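Local coordinates for protein mialostatin (Ixodes ricinus, PDB 6ZTK) that inhibits cysteine cathepsins of the tick midgut and of the host, and thereby restrains the digestion of blood proteins, at residues 120-124 with 125-129. Sequence-based numbering, arbitrary orientation. Where two conformers were deposited one is given.
Sequences YTVPW and QNIKR. With TRT (fragment of triton X-100), chain C.
Val122 and Ile127 meet CB to CB at 4.0 Å on one face of a tight antiparallel hairpin, the same face that carries Tyr120 and Arg129. Val122 CG1, anti to the backbone N (chi1 -177°), sits over the centre of the Trp124 indole, while Gln125 runs alongside Val122, its OE1 3.8 Å from Val122 CG1. Gln125 CG also approaches Trp124 CD1 at 3.6 Å, the Gln125 amide plane tilted only 18° from the indole. On the other face, Thr121 OG1 hydrogen-bonds Val78 O in strand 78-92. Val122 O accepts hydrogen bonds from Gln125 N (3.0 Å) and Ile127 N (3.2 Å), which come from opposite faces of its carbonyl plane; with Asn126 and Ile127 both facing Val122, this is a G1 beta bulge. Beyond it, Tyr120 and Arg129 form a hydrogen-bonded pair, Tyr120 N to Arg129 O at 2.8 Å. The detergent fragment lays C16 over the phenol ring of Tyr120, 3.7 Å from CE1; its overlap with the modelled Arg129 guanidinium, one of two conformers, is doubtful. The bonded backbone presents exposed Pro123 and Trp124 beside polar Gln125 and Asn126, consistent with the Pro-Trp second binding loop that cystatins offer to cysteine proteases.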
ATOM      1  N   TYR A 120      -7.055   8.203   3.737  1.00 14.68           N
ATOM      2  CA  TYR A 120      -8.322   8.830   4.196  1.00 14.45           C
ATOM      3  C   TYR A 120      -9.473   8.210   3.416  1.00 14.46           C
ATOM      4  O   TYR A 120      -9.390   8.144   2.173  1.00 15.40           O
ATOM      5  CB  TYR A 120      -8.251  10.315   3.939  1.00 14.74           C
ATOM      6  CG  TYR A 120      -9.517  11.080   4.120  1.00 16.07           C
ATOM      7  CD1 TYR A 120     -10.008  11.342   5.378  1.00 15.88           C
ATOM      8  CD2 TYR A 120     -10.181  11.571   3.023  1.00 18.17           C
ATOM      9  CE1 TYR A 120     -11.168  12.059   5.586  1.00 16.31           C
ATOM     10  CE2 TYR A 120     -11.356  12.305   3.203  1.00 20.03           C
ATOM     11  CZ  TYR A 120     -11.835  12.549   4.481  1.00 18.48           C
ATOM     12  OH  TYR A 120     -12.971  13.307   4.644  1.00 23.55           O
ATOM     13  N   THR A 121     -10.519   7.784   4.086  1.00 13.08           N
ATOM     14  CA  THR A 121     -11.704   7.261   3.380  1.00 15.43           C
ATOM     15  C   THR A 121     -12.971   7.909   3.892  1.00 16.14           C
ATOM     16  O   THR A 121     -13.071   8.329   5.059  1.00 14.24           O
ATOM     17  CB  THR A 121     -11.814   5.745   3.539  1.00 15.13           C
ATOM     18  OG1 THR A 121     -12.244   5.364   4.846  1.00 15.08           O
ATOM     19  CG2 THR A 121     -10.523   5.033   3.233  1.00 16.73           C
ATOM     20  N   VAL A 122     -13.963   7.954   2.997  1.00 16.84           N
ATOM     21  CA  VAL A 122     -15.341   8.366   3.361  1.00 17.19           C
ATOM     22  C   VAL A 122     -16.228   7.220   2.889  1.00 18.38           C
ATOM     23  O   VAL A 122     -16.547   7.102   1.710  1.00 21.37           O
ATOM     24  CB  VAL A 122     -15.698   9.739   2.791  1.00 17.85           C
ATOM     25  CG1 VAL A 122     -17.088  10.100   3.285  1.00 20.35           C
ATOM     26  CG2 VAL A 122     -14.684  10.815   3.101  1.00 20.25           C
ATOM     27  N   PRO A 123     -16.499   6.226   3.730  1.00 16.80           N
ATOM     28  CA  PRO A 123     -17.094   4.968   3.263  1.00 20.54           C
ATOM     29  C   PRO A 123     -18.459   5.194   2.612  1.00 21.13           C
ATOM     30  O   PRO A 123     -18.736   4.516   1.613  1.00 25.44           O
ATOM     31  CB  PRO A 123     -17.181   4.051   4.478  1.00 21.24           C
ATOM     32  CG  PRO A 123     -16.479   4.753   5.610  1.00 23.45           C
ATOM     33  CD  PRO A 123     -15.994   6.075   5.091  1.00 17.77           C
ATOM     34  N   TRP A 124     -19.226   6.123   3.150  1.00 20.63           N
ATOM     35  CA  TRP A 124     -20.600   6.383   2.641  1.00 23.49           C
ATOM     36  C   TRP A 124     -20.549   7.124   1.322  1.00 30.28           C
ATOM     37  O   TRP A 124     -21.640   7.228   0.721  1.00 31.86           O
ATOM     38  CB  TRP A 124     -21.448   7.154   3.638  1.00 21.87           C
ATOM     39  CG  TRP A 124     -20.956   8.497   4.052  1.00 21.85           C
ATOM     40  CD1 TRP A 124     -21.261   9.715   3.501  1.00 23.56           C
ATOM     41  CD2 TRP A 124     -20.013   8.771   5.106  1.00 19.29           C
ATOM     42  NE1 TRP A 124     -20.647  10.709   4.174  1.00 22.86           N
ATOM     43  CE2 TRP A 124     -19.849  10.174   5.178  1.00 19.45           C
ATOM     44  CE3 TRP A 124     -19.331   7.985   6.045  1.00 18.90           C
ATOM     45  CZ2 TRP A 124     -19.056  10.793   6.139  1.00 20.14           C
ATOM     46  CZ3 TRP A 124     -18.509   8.603   6.955  1.00 17.83           C
ATOM     47  CH2 TRP A 124     -18.354   9.987   7.003  1.00 20.46           C
ATOM     48  N   GLN A 125     -19.365   7.575   0.874  1.00 27.69           N
ATOM     49  CA  GLN A 125     -19.190   8.221  -0.457  1.00 28.73           C
ATOM     50  C   GLN A 125     -18.248   7.418  -1.331  1.00 28.75           C
ATOM     51  O   GLN A 125     -17.855   7.961  -2.358  1.00 34.89           O
ATOM     52  CB  GLN A 125     -18.650   9.620  -0.280  1.00 31.26           C
ATOM     53  CG  GLN A 125     -19.576  10.545   0.460  1.00 37.33           C
ATOM     54  CD  GLN A 125     -19.212  11.964   0.135  1.00 46.87           C
ATOM     55  OE1 GLN A 125     -18.500  12.639   0.884  1.00 51.98           O
ATOM     56  NE2 GLN A 125     -19.698  12.418  -1.013  1.00 58.51           N
ATOM     57  N   ASN A 126     -17.868   6.217  -0.913  1.00 27.85           N
ATOM     58  CA  ASN A 126     -16.865   5.351  -1.597  1.00 33.95           C
ATOM     59  C   ASN A 126     -15.605   6.141  -2.004  1.00 35.24           C
ATOM     60  O   ASN A 126     -15.042   5.834  -3.088  1.00 36.90           O
ATOM     61  CB  ASN A 126     -17.499   4.628  -2.801  1.00 40.76           C
ATOM     62  CG  ASN A 126     -16.660   3.460  -3.285  1.00 47.74           C
ATOM     63  OD1 ASN A 126     -16.301   2.558  -2.517  1.00 50.05           O
ATOM     64  ND2 ASN A 126     -16.338   3.470  -4.569  1.00 60.58           N
ATOM     65  N   ILE A 127     -15.138   7.086  -1.180  1.00 30.38           N
ATOM     66  CA  ILE A 127     -13.916   7.917  -1.404  1.00 28.42           C
ATOM     67  C   ILE A 127     -12.722   7.304  -0.681  1.00 24.90           C
ATOM     68  O   ILE A 127     -12.877   6.851   0.460  1.00 19.35           O
ATOM     69  CB  ILE A 127     -14.141   9.326  -0.878  1.00 27.51           C
ATOM     70  CG1 ILE A 127     -15.095  10.099  -1.786  1.00 33.48           C
ATOM     71  CG2 ILE A 127     -12.827  10.090  -0.652  1.00 31.78           C
ATOM     72  CD1 ILE A 127     -15.202  11.518  -1.361  1.00 33.49           C
ATOM     73  N   LYS A 128     -11.572   7.226  -1.365  1.00 23.02           N
ATOM     74  CA  LYS A 128     -10.304   6.771  -0.771  1.00 22.35           C
ATOM     75  C   LYS A 128      -9.228   7.677  -1.347  1.00 20.21           C
ATOM     76  O   LYS A 128      -9.194   7.898  -2.584  1.00 20.89           O
ATOM     77  CB  LYS A 128      -9.828   5.359  -1.141  1.00 27.35           C
ATOM     78  CG  LYS A 128     -10.689   4.163  -0.857  1.00 35.13           C
ATOM     79  CD  LYS A 128      -9.965   2.890  -1.282  1.00 32.61           C
ATOM     80  CE  LYS A 128      -9.620   2.805  -2.746  1.00 38.06           C
ATOM     81  NZ  LYS A 128     -10.660   2.081  -3.510  1.00 43.18           N
ATOM     82  N   ARG A 129      -8.356   8.209  -0.483  1.00 17.65           N
ATOM     83  CA  ARG A 129      -7.292   9.138  -0.892  0.50 18.62           C
ATOM     84  C   ARG A 129      -6.047   8.834  -0.079  1.00 17.19           C
ATOM     85  O   ARG A 129      -6.115   8.810   1.145  1.00 17.02           O
ATOM     86  CB  ARG A 129      -7.693  10.597  -0.641  0.50 21.59           C
ATOM     87  CG  ARG A 129      -6.582  11.618  -0.819  0.50 29.26           C
ATOM     88  CD  ARG A 129      -7.129  12.986  -0.439  0.50 32.16           C
ATOM     89  NE  ARG A 129      -6.190  14.085  -0.553  0.50 33.51           N
ATOM     90  CZ  ARG A 129      -6.552  15.364  -0.458  0.50 36.55           C
ATOM     91  NH1 ARG A 129      -7.824  15.661  -0.235  0.50 39.94           N
ATOM     92  NH2 ARG A 129      -5.652  16.326  -0.567  0.50 33.51           N
TER
HETATM   93  O24 TRT C 501      -6.120  19.506   0.180  0.50 26.37           O
HETATM   94  C23 TRT C 501      -7.204  18.630   0.081  0.50 30.51           C
HETATM   95  C22 TRT C 501      -6.658  17.289  -0.346  0.50 33.55           C
HETATM   96  O21 TRT C 501      -7.058  16.275   0.572  0.50 30.06           O
HETATM   97  C20 TRT C 501      -6.171  16.080   1.669  0.50 26.66           C
HETATM   98  C19 TRT C 501      -6.941  16.211   2.966  0.50 26.39           C
HETATM   99  O18 TRT C 501      -8.020  15.284   2.983  0.50 24.14           O
HETATM  100  C17 TRT C 501      -9.042  15.605   3.933  0.50 20.53           C
HETATM  101  C16 TRT C 501      -8.804  14.940   5.283  0.50 21.48           C
HETATM  102  O15 TRT C 501      -7.395  14.778   5.499  0.50 19.11           O
HETATM  103  C12 TRT C 501      -6.930  14.563   6.779  0.50 16.29           C
HETATM  104  C13 TRT C 501      -7.581  13.755   7.696  0.50 15.63           C
HETATM  105  C14 TRT C 501      -7.051  13.573   8.967  0.50 16.83           C
HETATM  106  C11 TRT C 501      -5.733  15.152   7.127  0.50 15.54           C
HETATM  107  C10 TRT C 501      -5.201  14.936   8.384  0.50 14.90           C
HETATM  108  C9  TRT C 501      -5.848  14.176   9.345  0.50 15.54           C
HETATM  109  C6  TRT C 501      -5.291  14.065  10.775  0.50 15.81           C
HETATM  110  C8  TRT C 501      -6.091  15.167  11.471  0.50 16.90           C
HETATM  111  C7  TRT C 501      -3.810  14.441  10.930  0.50 15.40           C
HETATM  112  C5  TRT C 501      -5.706  12.778  11.537  0.50 15.22           C
HETATM  113  C1  TRT C 501      -5.036  11.406  11.311  0.50 15.08           C
HETATM  114  C2  TRT C 501      -3.701  11.380  12.046  0.50 16.56           C
HETATM  115  C4  TRT C 501      -4.798  11.142   9.837  0.50 15.21           C
HETATM  116  C3  TRT C 501      -5.945  10.301  11.860  0.50 14.40           C